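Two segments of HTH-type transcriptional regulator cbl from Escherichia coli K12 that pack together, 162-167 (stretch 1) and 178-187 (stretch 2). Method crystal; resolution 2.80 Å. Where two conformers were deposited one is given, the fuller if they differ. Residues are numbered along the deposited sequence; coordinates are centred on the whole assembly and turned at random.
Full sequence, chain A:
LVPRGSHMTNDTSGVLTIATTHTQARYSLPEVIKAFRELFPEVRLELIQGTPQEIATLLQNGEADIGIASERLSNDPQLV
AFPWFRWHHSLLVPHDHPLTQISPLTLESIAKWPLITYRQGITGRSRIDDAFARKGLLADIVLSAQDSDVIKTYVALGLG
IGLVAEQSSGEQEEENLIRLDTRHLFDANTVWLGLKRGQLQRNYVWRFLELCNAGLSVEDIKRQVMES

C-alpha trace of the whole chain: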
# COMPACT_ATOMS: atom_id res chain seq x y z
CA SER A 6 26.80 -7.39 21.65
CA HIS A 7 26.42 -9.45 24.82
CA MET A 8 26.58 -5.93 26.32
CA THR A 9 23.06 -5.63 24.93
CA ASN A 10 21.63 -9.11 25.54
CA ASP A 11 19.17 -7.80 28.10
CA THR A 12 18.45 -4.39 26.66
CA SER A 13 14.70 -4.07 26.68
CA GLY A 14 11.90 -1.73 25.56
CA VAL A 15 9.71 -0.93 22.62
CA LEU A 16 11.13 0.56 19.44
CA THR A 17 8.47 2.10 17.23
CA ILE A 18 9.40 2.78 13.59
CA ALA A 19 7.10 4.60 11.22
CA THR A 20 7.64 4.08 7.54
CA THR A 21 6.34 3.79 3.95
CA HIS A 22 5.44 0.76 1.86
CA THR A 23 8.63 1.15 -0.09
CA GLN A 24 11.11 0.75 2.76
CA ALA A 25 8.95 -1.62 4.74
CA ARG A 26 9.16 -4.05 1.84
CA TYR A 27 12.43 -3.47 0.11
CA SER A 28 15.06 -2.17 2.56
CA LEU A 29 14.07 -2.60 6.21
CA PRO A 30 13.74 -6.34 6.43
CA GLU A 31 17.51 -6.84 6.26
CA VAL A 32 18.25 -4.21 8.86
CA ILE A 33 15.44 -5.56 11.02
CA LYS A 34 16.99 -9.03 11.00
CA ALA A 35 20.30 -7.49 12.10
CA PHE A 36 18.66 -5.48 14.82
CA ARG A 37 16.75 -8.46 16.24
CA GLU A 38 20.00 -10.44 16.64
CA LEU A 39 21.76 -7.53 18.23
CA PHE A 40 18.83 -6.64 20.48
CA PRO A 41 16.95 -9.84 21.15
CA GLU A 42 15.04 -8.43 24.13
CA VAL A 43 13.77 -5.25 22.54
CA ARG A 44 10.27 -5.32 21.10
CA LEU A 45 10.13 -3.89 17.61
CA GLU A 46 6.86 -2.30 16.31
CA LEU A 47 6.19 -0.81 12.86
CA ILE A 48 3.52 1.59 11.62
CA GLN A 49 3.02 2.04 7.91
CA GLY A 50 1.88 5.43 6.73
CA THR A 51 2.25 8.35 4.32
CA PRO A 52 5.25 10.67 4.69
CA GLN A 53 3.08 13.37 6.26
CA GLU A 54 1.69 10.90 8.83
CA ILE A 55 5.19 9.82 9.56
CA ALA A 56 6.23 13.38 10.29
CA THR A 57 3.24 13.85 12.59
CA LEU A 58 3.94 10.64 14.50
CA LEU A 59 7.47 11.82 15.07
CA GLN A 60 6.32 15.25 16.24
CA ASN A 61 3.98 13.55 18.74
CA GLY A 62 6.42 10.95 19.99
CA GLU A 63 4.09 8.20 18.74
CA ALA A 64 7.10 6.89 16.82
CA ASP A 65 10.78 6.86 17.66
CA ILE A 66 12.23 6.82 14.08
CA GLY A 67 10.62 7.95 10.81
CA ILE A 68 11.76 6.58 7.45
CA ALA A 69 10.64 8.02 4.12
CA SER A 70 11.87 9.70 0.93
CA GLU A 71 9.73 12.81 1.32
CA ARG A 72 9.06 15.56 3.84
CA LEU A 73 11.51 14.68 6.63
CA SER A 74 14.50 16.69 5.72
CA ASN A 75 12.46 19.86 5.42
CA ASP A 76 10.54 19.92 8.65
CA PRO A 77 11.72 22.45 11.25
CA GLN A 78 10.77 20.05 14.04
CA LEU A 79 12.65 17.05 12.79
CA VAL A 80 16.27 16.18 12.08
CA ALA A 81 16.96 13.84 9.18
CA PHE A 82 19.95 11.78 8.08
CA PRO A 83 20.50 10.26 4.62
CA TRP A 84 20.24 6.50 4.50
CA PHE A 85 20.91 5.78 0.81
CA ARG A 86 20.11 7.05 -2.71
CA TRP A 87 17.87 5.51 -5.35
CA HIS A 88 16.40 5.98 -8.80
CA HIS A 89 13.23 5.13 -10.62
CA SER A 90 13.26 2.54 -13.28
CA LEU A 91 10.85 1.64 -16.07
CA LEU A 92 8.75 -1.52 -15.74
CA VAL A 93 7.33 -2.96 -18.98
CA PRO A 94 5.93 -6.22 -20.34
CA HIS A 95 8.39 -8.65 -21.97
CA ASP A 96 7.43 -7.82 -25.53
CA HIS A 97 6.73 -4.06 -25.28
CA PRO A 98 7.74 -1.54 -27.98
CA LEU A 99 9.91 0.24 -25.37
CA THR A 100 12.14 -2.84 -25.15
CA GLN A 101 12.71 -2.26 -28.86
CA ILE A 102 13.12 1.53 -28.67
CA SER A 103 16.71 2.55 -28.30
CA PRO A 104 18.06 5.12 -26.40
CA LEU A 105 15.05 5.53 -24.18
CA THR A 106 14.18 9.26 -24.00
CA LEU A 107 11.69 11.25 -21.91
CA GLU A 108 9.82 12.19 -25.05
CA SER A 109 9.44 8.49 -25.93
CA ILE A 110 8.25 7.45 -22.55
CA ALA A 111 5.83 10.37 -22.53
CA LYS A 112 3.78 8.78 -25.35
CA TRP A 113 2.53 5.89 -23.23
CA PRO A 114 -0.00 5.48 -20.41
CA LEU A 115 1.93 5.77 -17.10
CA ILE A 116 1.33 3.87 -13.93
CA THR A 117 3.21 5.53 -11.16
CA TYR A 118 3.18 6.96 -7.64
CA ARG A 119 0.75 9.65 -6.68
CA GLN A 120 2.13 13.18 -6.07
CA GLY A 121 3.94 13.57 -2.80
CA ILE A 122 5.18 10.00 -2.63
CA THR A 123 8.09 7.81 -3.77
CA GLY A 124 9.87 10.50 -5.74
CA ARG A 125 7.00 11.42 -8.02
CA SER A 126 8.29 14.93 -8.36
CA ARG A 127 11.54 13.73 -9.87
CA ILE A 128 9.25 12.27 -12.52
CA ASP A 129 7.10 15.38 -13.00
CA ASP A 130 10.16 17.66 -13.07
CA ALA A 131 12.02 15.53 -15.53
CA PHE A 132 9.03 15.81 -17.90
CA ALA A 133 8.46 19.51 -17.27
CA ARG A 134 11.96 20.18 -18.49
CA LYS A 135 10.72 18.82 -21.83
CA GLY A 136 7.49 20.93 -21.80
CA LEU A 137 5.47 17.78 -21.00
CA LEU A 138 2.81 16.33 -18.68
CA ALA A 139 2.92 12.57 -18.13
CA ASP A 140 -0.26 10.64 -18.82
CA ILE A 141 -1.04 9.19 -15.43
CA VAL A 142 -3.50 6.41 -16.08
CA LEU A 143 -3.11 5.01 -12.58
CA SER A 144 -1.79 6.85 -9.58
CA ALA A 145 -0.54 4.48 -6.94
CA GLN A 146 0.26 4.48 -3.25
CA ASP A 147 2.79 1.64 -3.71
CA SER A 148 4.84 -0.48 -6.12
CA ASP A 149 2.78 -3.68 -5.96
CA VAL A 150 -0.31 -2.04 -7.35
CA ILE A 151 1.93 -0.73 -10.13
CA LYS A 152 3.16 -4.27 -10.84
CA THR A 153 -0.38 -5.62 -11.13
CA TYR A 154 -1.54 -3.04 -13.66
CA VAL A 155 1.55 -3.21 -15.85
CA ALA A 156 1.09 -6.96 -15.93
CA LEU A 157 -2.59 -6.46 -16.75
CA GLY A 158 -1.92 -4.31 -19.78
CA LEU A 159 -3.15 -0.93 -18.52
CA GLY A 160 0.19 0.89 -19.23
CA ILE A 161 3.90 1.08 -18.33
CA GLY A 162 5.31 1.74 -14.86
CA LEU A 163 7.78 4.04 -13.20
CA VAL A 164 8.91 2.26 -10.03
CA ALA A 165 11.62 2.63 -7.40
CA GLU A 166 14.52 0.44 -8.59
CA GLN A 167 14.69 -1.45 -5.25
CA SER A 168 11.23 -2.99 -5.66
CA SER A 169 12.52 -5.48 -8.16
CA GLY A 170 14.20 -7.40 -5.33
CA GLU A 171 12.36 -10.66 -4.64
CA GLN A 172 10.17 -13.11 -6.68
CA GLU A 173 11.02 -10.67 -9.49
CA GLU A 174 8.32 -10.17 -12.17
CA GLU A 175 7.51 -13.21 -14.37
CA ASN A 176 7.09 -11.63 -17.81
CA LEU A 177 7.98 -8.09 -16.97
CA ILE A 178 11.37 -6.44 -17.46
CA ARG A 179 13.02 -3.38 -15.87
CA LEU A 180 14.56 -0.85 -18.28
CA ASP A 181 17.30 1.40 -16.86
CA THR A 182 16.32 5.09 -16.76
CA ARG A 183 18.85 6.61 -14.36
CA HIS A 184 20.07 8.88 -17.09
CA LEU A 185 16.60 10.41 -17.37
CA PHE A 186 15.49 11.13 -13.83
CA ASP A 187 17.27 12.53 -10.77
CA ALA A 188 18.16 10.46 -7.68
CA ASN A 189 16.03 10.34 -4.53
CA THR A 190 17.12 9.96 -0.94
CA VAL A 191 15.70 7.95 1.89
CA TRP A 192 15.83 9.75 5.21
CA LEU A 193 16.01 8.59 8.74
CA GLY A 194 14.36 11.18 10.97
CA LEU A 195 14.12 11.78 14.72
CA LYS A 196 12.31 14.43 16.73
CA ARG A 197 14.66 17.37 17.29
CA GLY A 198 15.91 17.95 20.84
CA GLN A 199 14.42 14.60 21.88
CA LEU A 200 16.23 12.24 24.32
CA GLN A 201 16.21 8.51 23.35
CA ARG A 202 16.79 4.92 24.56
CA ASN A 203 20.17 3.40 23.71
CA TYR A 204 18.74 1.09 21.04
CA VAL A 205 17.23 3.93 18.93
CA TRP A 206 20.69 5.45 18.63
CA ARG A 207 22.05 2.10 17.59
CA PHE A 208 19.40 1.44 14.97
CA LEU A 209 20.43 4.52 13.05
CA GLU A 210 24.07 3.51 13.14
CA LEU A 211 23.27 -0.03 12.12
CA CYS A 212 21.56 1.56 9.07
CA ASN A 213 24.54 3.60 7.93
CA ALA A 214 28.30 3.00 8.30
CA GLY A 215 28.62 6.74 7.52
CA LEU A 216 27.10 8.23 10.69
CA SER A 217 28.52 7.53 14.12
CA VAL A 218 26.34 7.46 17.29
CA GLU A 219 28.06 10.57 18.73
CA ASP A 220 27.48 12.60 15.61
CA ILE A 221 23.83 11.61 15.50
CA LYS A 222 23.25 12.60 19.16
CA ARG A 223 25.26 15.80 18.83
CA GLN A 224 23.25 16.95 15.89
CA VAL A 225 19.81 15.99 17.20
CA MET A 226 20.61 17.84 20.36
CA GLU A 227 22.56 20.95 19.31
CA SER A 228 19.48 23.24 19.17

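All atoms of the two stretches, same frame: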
# COMPACT_ATOMS: atom_id res chain seq x y z
N GLY A 162 5.15 1.28 -16.23
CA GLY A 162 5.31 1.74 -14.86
C GLY A 162 6.62 2.43 -14.59
O GLY A 162 7.67 2.04 -15.11
N LEU A 163 6.56 3.48 -13.78
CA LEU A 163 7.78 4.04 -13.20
C LEU A 163 7.83 3.61 -11.75
O LEU A 163 6.95 3.97 -10.97
CB LEU A 163 7.80 5.55 -13.33
CG LEU A 163 8.19 5.92 -14.78
CD1 LEU A 163 7.93 7.35 -15.07
CD2 LEU A 163 9.64 5.62 -15.04
N VAL A 164 8.80 2.77 -11.39
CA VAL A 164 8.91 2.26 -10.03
C VAL A 164 10.30 2.46 -9.46
O VAL A 164 11.28 2.42 -10.19
CB VAL A 164 8.60 0.76 -9.95
CG1 VAL A 164 7.21 0.51 -10.33
CG2 VAL A 164 9.51 -0.01 -10.87
N ALA A 165 10.37 2.68 -8.15
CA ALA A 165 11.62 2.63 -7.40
C ALA A 165 12.45 1.41 -7.81
O ALA A 165 11.93 0.32 -7.85
CB ALA A 165 11.28 2.55 -5.92
N GLU A 166 13.74 1.58 -8.10
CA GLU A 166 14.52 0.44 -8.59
C GLU A 166 14.59 -0.75 -7.61
O GLU A 166 14.69 -1.90 -8.01
CB GLU A 166 15.92 0.88 -9.01
CG GLU A 166 16.72 1.51 -7.86
CD GLU A 166 18.18 1.90 -8.20
OE1 GLU A 166 18.71 2.82 -7.54
OE2 GLU A 166 18.78 1.28 -9.10
N GLN A 167 14.54 -0.45 -6.32
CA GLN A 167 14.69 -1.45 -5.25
C GLN A 167 13.52 -2.42 -5.09
O GLN A 167 13.62 -3.40 -4.35
CB GLN A 167 14.83 -0.63 -4.02
CG GLN A 167 15.01 0.74 -4.58
CD GLN A 167 14.37 1.80 -3.78
OE1 GLN A 167 13.91 1.59 -2.67
NE2 GLN A 167 14.38 2.98 -4.32
N ILE A 178 9.94 -6.76 -17.42
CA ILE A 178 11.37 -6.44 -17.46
C ILE A 178 11.58 -4.99 -17.01
O ILE A 178 10.74 -4.13 -17.28
CB ILE A 178 11.94 -6.71 -18.88
CG1 ILE A 178 13.37 -6.17 -19.01
CG2 ILE A 178 11.04 -6.12 -19.95
CD1 ILE A 178 14.12 -6.75 -20.21
N ARG A 179 12.68 -4.74 -16.31
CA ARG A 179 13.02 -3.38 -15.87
C ARG A 179 13.99 -2.70 -16.85
O ARG A 179 15.03 -3.22 -17.12
CB ARG A 179 13.62 -3.42 -14.46
CG ARG A 179 12.59 -3.34 -13.37
CD ARG A 179 12.89 -4.22 -12.12
NE ARG A 179 11.71 -4.30 -11.23
CZ ARG A 179 11.32 -3.33 -10.39
NH1 ARG A 179 12.04 -2.20 -10.28
NH2 ARG A 179 10.23 -3.48 -9.64
N LEU A 180 13.63 -1.55 -17.40
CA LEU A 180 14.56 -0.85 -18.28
C LEU A 180 15.20 0.31 -17.50
O LEU A 180 14.53 1.01 -16.71
CB LEU A 180 13.86 -0.34 -19.52
CG LEU A 180 13.05 -1.35 -20.36
CD1 LEU A 180 12.40 -0.78 -21.62
CD2 LEU A 180 13.96 -2.49 -20.70
N ASP A 181 16.51 0.49 -17.68
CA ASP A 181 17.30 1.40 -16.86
C ASP A 181 17.04 2.84 -17.32
O ASP A 181 17.29 3.18 -18.47
CB ASP A 181 18.78 1.05 -17.02
CG ASP A 181 19.73 2.06 -16.35
OD1 ASP A 181 19.37 3.25 -16.25
OD2 ASP A 181 20.86 1.68 -15.94
N THR A 182 16.56 3.69 -16.41
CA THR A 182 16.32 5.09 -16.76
C THR A 182 17.01 6.08 -15.82
O THR A 182 16.52 7.18 -15.62
CB THR A 182 14.82 5.43 -16.79
OG1 THR A 182 14.23 5.21 -15.50
CG2 THR A 182 14.10 4.58 -17.81
N ARG A 183 18.14 5.70 -15.24
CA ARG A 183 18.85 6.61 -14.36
C ARG A 183 19.31 7.86 -15.08
O ARG A 183 19.43 8.93 -14.48
CB ARG A 183 20.08 5.93 -13.77
CG ARG A 183 19.77 4.88 -12.77
CD ARG A 183 20.99 3.97 -12.52
NE ARG A 183 20.63 2.78 -11.73
CZ ARG A 183 19.84 1.80 -12.17
NH1 ARG A 183 19.30 1.85 -13.40
NH2 ARG A 183 19.56 0.77 -11.37
N HIS A 184 19.58 7.75 -16.37
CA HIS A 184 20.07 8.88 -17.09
C HIS A 184 18.95 9.87 -17.39
O HIS A 184 19.18 10.88 -18.01
CB HIS A 184 20.78 8.43 -18.36
CG HIS A 184 19.90 7.69 -19.31
ND1 HIS A 184 19.31 6.48 -19.00
CD2 HIS A 184 19.50 7.98 -20.58
CE1 HIS A 184 18.59 6.06 -20.02
NE2 HIS A 184 18.67 6.96 -20.98
N LEU A 185 17.73 9.59 -16.95
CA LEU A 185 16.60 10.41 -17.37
C LEU A 185 15.95 11.10 -16.21
O LEU A 185 15.33 12.13 -16.38
CB LEU A 185 15.54 9.57 -18.06
CG LEU A 185 15.98 8.82 -19.31
CD1 LEU A 185 14.73 8.17 -19.89
CD2 LEU A 185 16.61 9.76 -20.28
N PHE A 186 16.04 10.51 -15.03
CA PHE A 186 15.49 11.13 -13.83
C PHE A 186 16.57 11.38 -12.77
O PHE A 186 17.60 10.69 -12.74
CB PHE A 186 14.44 10.23 -13.25
CG PHE A 186 13.38 9.88 -14.22
CD1 PHE A 186 12.34 10.76 -14.49
CD2 PHE A 186 13.39 8.65 -14.86
CE1 PHE A 186 11.32 10.42 -15.40
CE2 PHE A 186 12.37 8.31 -15.78
CZ PHE A 186 11.34 9.20 -16.05
N ASP A 187 16.35 12.35 -11.89
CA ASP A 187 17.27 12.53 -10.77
C ASP A 187 17.07 11.51 -9.66
O ASP A 187 15.99 10.90 -9.54
CB ASP A 187 17.17 13.94 -10.22
CG ASP A 187 17.67 14.97 -11.21
OD1 ASP A 187 18.35 14.55 -12.20
OD2 ASP A 187 17.39 16.19 -11.02

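Contact between strand 162-165, with the 3-10 turn that follows it, and the segment 178-187 of the regulator. No hydrogen bond crosses the interface, which buries 291 Å² in all; side-chain ends of the second stretch meet side-chain and backbone atoms of the first. The backbones stay well apart, with E166 CA 8.4 Å from R179 CA and L163 CA 9.3 Å from T182 CA, so long side chains must span the gap. E166 (chi1 p, chi2 t) and R183 (chi1 m, chi2 and chi3 t) leave their backbones sideways but extend until E166 OE2 lies 2.5 Å from R183 NH2, a short salt bridge. R183 is also held within its own stretch: its NH1 forms a salt bridge with D181 OD2 (3.0 Å), and its backbone N donates to D181 OD1 (2.9 Å). The guanidinium thus lies between two carboxylates. The CA-to-CB bond of R179 is directed toward the other stretch; chi1 is m (-89°), chi2 lies between wells (143°), chi3 is t, and NE is hydrogen-bonded elsewhere in the structure. R179 NH1 packs 3.4 Å from V164 CG2. A165 O lies near the guanidinium plane, 3.5 Å from R179 NH1; E166 O is equally far from R179 NH1, at a poor angle. L163 (m, t) starts sideways yet brings CD2 to 3.9 Å from F186 CE2.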